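Local coordinates for protein DNA polymerase II large subunit (Pyrococcus horikoshii, PDB 7OEC) that contains an intein that probably excises itself from the polymerase precursor by protein splicing and joins the flanking polymerase segments, at residues L84-S89 and L131-K136; I119-D124 and N164-Q169. The protein carries 2 engineered substitutions. All coordinates share one frame; numbering follows the deposited sequence.

Contact 1: residues L84-S89 and L131-K136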
loop_
_atom_site.group_PDB
_atom_site.type_symbol
_atom_site.label_atom_id
_atom_site.label_comp_id
_atom_site.label_asym_id
_atom_site.label_seq_id
_atom_site.Cartn_x
_atom_site.Cartn_y
_atom_site.Cartn_z
ATOM N N LEU A 84 8.044 7.364 10.055
ATOM C CA LEU A 84 7.308 8.603 10.090
ATOM C C LEU A 84 7.258 9.212 11.486
ATOM O O LEU A 84 7.378 8.542 12.526
ATOM C CB LEU A 84 5.886 8.344 9.591
ATOM C CG LEU A 84 5.813 7.574 8.236
ATOM C CD1 LEU A 84 4.379 7.491 7.736
ATOM C CD2 LEU A 84 6.659 8.240 7.182
ATOM N N GLU A 85 7.040 10.522 11.473
ATOM C CA GLU A 85 6.696 11.235 12.680
ATOM C C GLU A 85 5.508 10.516 13.303
ATOM O O GLU A 85 4.564 10.097 12.621
ATOM C CB GLU A 85 6.353 12.677 12.281
ATOM C CG GLU A 85 5.985 13.597 13.348
ATOM C CD GLU A 85 5.493 14.961 12.820
ATOM O OE1 GLU A 85 5.285 15.181 11.567
ATOM O OE2 GLU A 85 5.341 15.847 13.687
ATOM N N LEU A 86 5.575 10.343 14.608
ATOM C CA LEU A 86 4.601 9.651 15.455
ATOM C C LEU A 86 4.772 8.135 15.452
ATOM O O LEU A 86 4.056 7.449 16.197
ATOM C CB LEU A 86 3.129 10.035 15.246
ATOM C CG LEU A 86 2.884 11.548 15.208
ATOM C CD1 LEU A 86 1.423 11.746 15.051
ATOM C CD2 LEU A 86 3.351 12.248 16.426
ATOM N N GLY A 87 5.754 7.597 14.734
ATOM C CA GLY A 87 6.203 6.239 14.961
ATOM C C GLY A 87 5.695 5.194 13.994
ATOM O O GLY A 87 6.087 4.019 14.122
ATOM N N SER A 88 4.814 5.573 13.062
ATOM C CA SER A 88 4.336 4.663 12.034
ATOM C C SER A 88 5.432 4.440 10.980
ATOM O O SER A 88 6.462 5.134 10.938
ATOM C CB SER A 88 3.020 5.166 11.442
ATOM O OG SER A 88 3.242 6.402 10.822
ATOM N N SER A 89 5.237 3.408 10.158
ATOM C CA SER A 89 6.234 3.078 9.147
ATOM C C SER A 89 5.598 2.257 8.039
ATOM O O SER A 89 4.551 1.620 8.218
ATOM C CB SER A 89 7.438 2.312 9.729
ATOM O OG SER A 89 7.035 1.071 10.294
ATOM N N LEU A 131 -4.519 13.574 7.951
ATOM C CA LEU A 131 -3.531 14.180 8.833
ATOM C C LEU A 131 -2.160 14.075 8.182
ATOM O O LEU A 131 -1.878 13.126 7.474
ATOM C CB LEU A 131 -3.492 13.449 10.199
ATOM C CG LEU A 131 -4.840 13.520 10.918
ATOM C CD1 LEU A 131 -4.849 12.531 12.075
ATOM C CD2 LEU A 131 -5.088 14.944 11.416
ATOM N N LYS A 132 -1.294 15.039 8.442
ATOM C CA LYS A 132 0.050 15.089 7.876
ATOM C C LYS A 132 1.114 14.633 8.872
ATOM O O LYS A 132 1.176 15.127 10.010
ATOM C CB LYS A 132 0.382 16.538 7.532
ATOM C CG LYS A 132 -0.512 17.160 6.487
ATOM C CD LYS A 132 -0.079 18.629 6.207
ATOM C CE LYS A 132 -0.990 19.260 5.149
ATOM N NZ LYS A 132 -0.677 20.678 4.808
ATOM N N VAL A 133 1.993 13.738 8.418
ATOM C CA VAL A 133 3.147 13.315 9.205
ATOM C C VAL A 133 4.396 13.374 8.332
ATOM O O VAL A 133 4.384 12.958 7.171
ATOM C CB VAL A 133 3.012 11.903 9.844
ATOM C CG1 VAL A 133 1.891 11.887 10.883
ATOM C CG2 VAL A 133 2.830 10.835 8.811
ATOM N N ALA A 134 5.487 13.853 8.894
ATOM C CA ALA A 134 6.720 13.933 8.129
ATOM C C ALA A 134 7.499 12.611 8.121
ATOM O O ALA A 134 7.485 11.841 9.085
ATOM C CB ALA A 134 7.594 15.034 8.725
ATOM N N VAL A 135 8.197 12.351 7.012
ATOM C CA VAL A 135 9.185 11.278 6.967
ATOM C C VAL A 135 10.359 11.688 7.840
ATOM O O VAL A 135 10.985 12.731 7.612
ATOM C CB VAL A 135 9.652 10.996 5.532
ATOM C CG1 VAL A 135 10.725 9.922 5.507
ATOM C CG2 VAL A 135 8.486 10.548 4.652
ATOM N N LYS A 136 10.687 10.841 8.816
ATOM C CA LYS A 136 11.740 11.130 9.780
ATOM C C LYS A 136 13.028 10.388 9.453
ATOM O O LYS A 136 14.129 10.937 9.614
ATOM C CB LYS A 136 11.262 10.794 11.207
ATOM C CG LYS A 136 12.295 11.117 12.310
ATOM C CD LYS A 136 11.768 10.831 13.730
ATOM C CE LYS A 136 11.420 9.332 13.917
ATOM N NZ LYS A 136 12.524 8.336 13.542
HETATM O O HOH W 1 3.224 16.931 10.760
#
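L84 and E85 meet V133 to K136 in the last antiparallel pairing of two strands, closed by a side-chain-to-backbone bond. It sits where two inner strands of a four-stranded antiparallel sheet pair and the first leaves it through a type II beta turn, L84 to G87, at the end of strand 79-84 and in the first half of strand 130-141 of the intein splicing domain. The pairing rests on L84 and V135, an antiparallel non-hydrogen-bonded pair with CA atoms 4.5 Å apart, and on the bond that follows it, E85 N to A134 O, at 2.8 Å and 172°. Beyond this point the backbone of 84-89 curls away: G87 N returns to L84 O at 2.9 Å, and E85 O, the regular partner of A134 N, is turned to V133 CG1, well beyond bonding distance of that N. E85 OE1 takes its place. The E85 CG lies anti to the backbone N (chi1 -179°) and the chain beyond it is extended; OE1 takes A134 N at 3.0 Å through the lone pair turned away from OE2. A134 is thus gripped at both N and O by one residue.

The apolar side of the contact is formed by L84, whose two methyls separate: CD1 meets V133 CG2 at 3.8 Å, the side chains crossing at about a right angle, while CD2 reaches V135 CG2 at 3.9 Å. V133 also turns CG1, more distantly, to L86. On the more open side, a water molecule donates to two acceptors: the water oxygen lies 2.8 Å from E85 OE1 and 2.8 Å from K132 O.

Contact 2: residues I119-D124 and N164-Q169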
loop_
_atom_site.group_PDB
_atom_site.type_symbol
_atom_site.label_atom_id
_atom_site.label_comp_id
_atom_site.label_asym_id
_atom_site.label_seq_id
_atom_site.Cartn_x
_atom_site.Cartn_y
_atom_site.Cartn_z
ATOM N N ILE A 119 6.063 14.979 3.365
ATOM C CA ILE A 119 4.837 14.725 4.128
ATOM C C ILE A 119 4.084 13.523 3.560
ATOM O O ILE A 119 3.801 13.466 2.360
ATOM C CB ILE A 119 3.928 15.967 4.135
ATOM C CG1 ILE A 119 4.663 17.145 4.779
ATOM C CG2 ILE A 119 2.571 15.681 4.797
ATOM C CD1 ILE A 119 4.998 16.981 6.237
ATOM N N ILE A 120 3.666 12.625 4.452
ATOM C CA ILE A 120 2.784 11.500 4.162
ATOM C C ILE A 120 1.440 11.779 4.822
ATOM O O ILE A 120 1.383 12.392 5.898
ATOM C CB ILE A 120 3.401 10.204 4.737
ATOM C CG1 ILE A 120 4.760 9.912 4.140
ATOM C CG2 ILE A 120 2.467 9.033 4.624
ATOM C CD1 ILE A 120 4.721 9.535 2.704
ATOM N N ILE A 121 0.351 11.358 4.180
ATOM C CA ILE A 121 -0.991 11.538 4.715
ATOM C C ILE A 121 -1.414 10.250 5.400
ATOM O O ILE A 121 -1.315 9.163 4.820
ATOM C CB ILE A 121 -1.982 11.941 3.599
ATOM C CG1 ILE A 121 -1.546 13.264 2.959
ATOM C CG2 ILE A 121 -3.412 11.953 4.090
ATOM C CD1 ILE A 121 -1.406 14.394 3.921
ATOM N N ILE A 122 -1.945 10.381 6.604
ATOM C CA ILE A 122 -2.619 9.288 7.279
ATOM C C ILE A 122 -4.086 9.665 7.482
ATOM O O ILE A 122 -4.443 10.841 7.538
ATOM C CB ILE A 122 -1.899 8.987 8.596
ATOM C CG1 ILE A 122 -1.941 10.193 9.477
ATOM C CG2 ILE A 122 -0.377 8.497 8.345
ATOM C CD1 ILE A 122 -1.468 9.878 10.878
ATOM N N ILE A 123 -4.953 8.656 7.595
ATOM C CA ILE A 123 -6.394 8.859 7.750
ATOM C C ILE A 123 -6.815 8.488 9.166
ATOM O O ILE A 123 -6.481 7.404 9.652
ATOM C CB ILE A 123 -7.169 7.968 6.773
ATOM C CG1 ILE A 123 -6.744 8.261 5.344
ATOM C CG2 ILE A 123 -8.617 8.194 6.862
ATOM C CD1 ILE A 123 -6.923 9.687 4.954
ATOM N N ASP A 124 -7.587 9.353 9.802
ATOM C CA ASP A 124 -8.279 8.959 11.019
ATOM C C ASP A 124 -9.489 8.141 10.591
ATOM O O ASP A 124 -10.363 8.668 9.905
ATOM C CB ASP A 124 -8.698 10.206 11.785
ATOM C CG ASP A 124 -9.293 9.879 13.150
ATOM O OD1 ASP A 124 -10.042 8.875 13.253
ATOM O OD2 ASP A 124 -9.033 10.647 14.097
ATOM N N ASN A 164 -2.664 3.350 8.832
ATOM C CA ASN A 164 -3.588 4.268 8.162
ATOM C C ASN A 164 -2.885 5.209 7.169
ATOM O O ASN A 164 -3.342 6.328 6.922
ATOM C CB ASN A 164 -4.438 5.045 9.182
ATOM C CG ASN A 164 -5.314 4.165 10.048
ATOM O OD1 ASN A 164 -5.217 2.955 10.089
ATOM N ND2 ASN A 164 -6.185 4.799 10.741
ATOM N N ILE A 165 -1.844 4.701 6.498
ATOM C CA ILE A 165 -0.999 5.485 5.602
ATOM C C ILE A 165 -1.546 5.440 4.186
ATOM O O ILE A 165 -1.721 4.363 3.621
ATOM C CB ILE A 165 0.441 4.954 5.645
ATOM C CG1 ILE A 165 1.060 5.220 7.013
ATOM C CG2 ILE A 165 1.255 5.583 4.542
ATOM C CD1 ILE A 165 2.198 4.270 7.341
ATOM N N VAL A 166 -1.765 6.599 3.577
ATOM C CA VAL A 166 -2.227 6.641 2.191
ATOM C C VAL A 166 -1.027 6.469 1.272
ATOM O O VAL A 166 -0.046 7.217 1.375
ATOM C CB VAL A 166 -2.932 7.970 1.888
ATOM C CG1 VAL A 166 -3.337 8.061 0.384
ATOM C CG2 VAL A 166 -4.149 8.120 2.748
ATOM N N THR A 167 -1.105 5.518 0.347
ATOM C CA THR A 167 -0.021 5.369 -0.615
ATOM C C THR A 167 -0.572 4.831 -1.928
ATOM O O THR A 167 -1.770 4.594 -2.084
ATOM C CB THR A 167 1.162 4.569 -0.047
ATOM O OG1 THR A 167 2.330 4.768 -0.879
ATOM C CG2 THR A 167 0.841 3.157 -0.036
ATOM N N HIS A 168 0.313 4.699 -2.894
ATOM C CA HIS A 168 -0.043 4.161 -4.188
ATOM C C HIS A 168 -0.023 2.648 -4.103
ATOM O O HIS A 168 0.821 2.078 -3.401
ATOM C CB HIS A 168 0.961 4.638 -5.233
ATOM C CG HIS A 168 0.463 4.496 -6.644
ATOM N ND1 HIS A 168 0.483 3.297 -7.322
ATOM C CD2 HIS A 168 -0.087 5.396 -7.503
ATOM C CE1 HIS A 168 -0.020 3.464 -8.534
ATOM N NE2 HIS A 168 -0.349 4.733 -8.680
ATOM N N GLN A 169 -0.942 1.995 -4.822
ATOM C CA GLN A 169 -0.877 0.535 -4.893
ATOM C C GLN A 169 0.488 0.163 -5.534
ATOM O O GLN A 169 1.192 0.932 -6.274
ATOM C CB GLN A 169 -2.028 -0.064 -5.679
ATOM C CG GLN A 169 -1.781 0.053 -7.177
ATOM C CD GLN A 169 -2.900 -0.482 -7.990
ATOM O OE1 GLN A 169 -4.043 -0.498 -7.567
ATOM N NE2 GLN A 169 -2.587 -0.901 -9.180
ATOM O OXT GLN A 169 0.892 -0.969 -5.287
HETATM O O HOH W 2 0.526 10.016 1.555
#
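I122 and I165 form a single backbone bridge between strand 119-123 and strand 165-168, whose directions differ by 119° and whose axes approach to 4.8 Å. Such a steep angle confines the pairing to one crossing, and the side chains interlock on the two sides of it. On one side I165 bridges two residues of the facing strand: its CG2 meets I120 CG2 at 3.7 Å, and its CG1 meets I122 CG2 at 3.8 Å. On the other, V166 presents CG2 as a bump to the hollow between I121 and I123, 3.7 Å from I123 CG1 and somewhat farther from I121 CG2; the I121 and V166 side chains lie side by side, pointing the same way.

Between these two apolar layers runs the polar seam. V166 N donates to I121 O at 2.9 Å and 174°, and I123 N donates to N164 O at 2.9 Å. N164 then grips I123 a second time. Its chi1 of -61° sets CG beside the backbone N, anti to the carbonyl carbon; from there the amide ND2 reaches I123 O at 2.8 Å, nearly in line with that carbonyl and a little tilted from the plane of the amide. An alanine here would remove ND2 and would probably leave I123 O without this donor, the I123 backbone then being held across the contact by the I123 N to N164 O bond alone. Where the strands diverge, a water links I121 N to V166 O.

N164 and I165 both face I161, a G1 bulge in the hairpin with strand 158-161. Around the crossing, F55 of strand 50-56 packs on both I123 and V166, F106 of strand 105-110 and P130 of strand 130-141 meet I121, and V100 of strand 97-102 touches I120.

In the fold
The centres of contacts 1 and 2 lie about 10 Å apart, on the same side of the chain's centre, and their segments alternate in sequence: 84-89, 119-124, 131-136, 164-169. Strands 130-141 and 119-123, consecutive in the chain, are neighbours in one antiparallel sheet and join the contacts directly, with probable hydrogen bonds from L131 N to I122 O and from I120 N to V133 O. Contact 1 joins the end of strand 79-84 and its turn to strand 130-141, and contact 2 attaches the hairpin strand 165-168 to the outermost strand 119-123. Strand 165-168 runs on to H168 and the C-terminal Q169, the end at which, judging from the family, the intein is probably cut from the segment that follows.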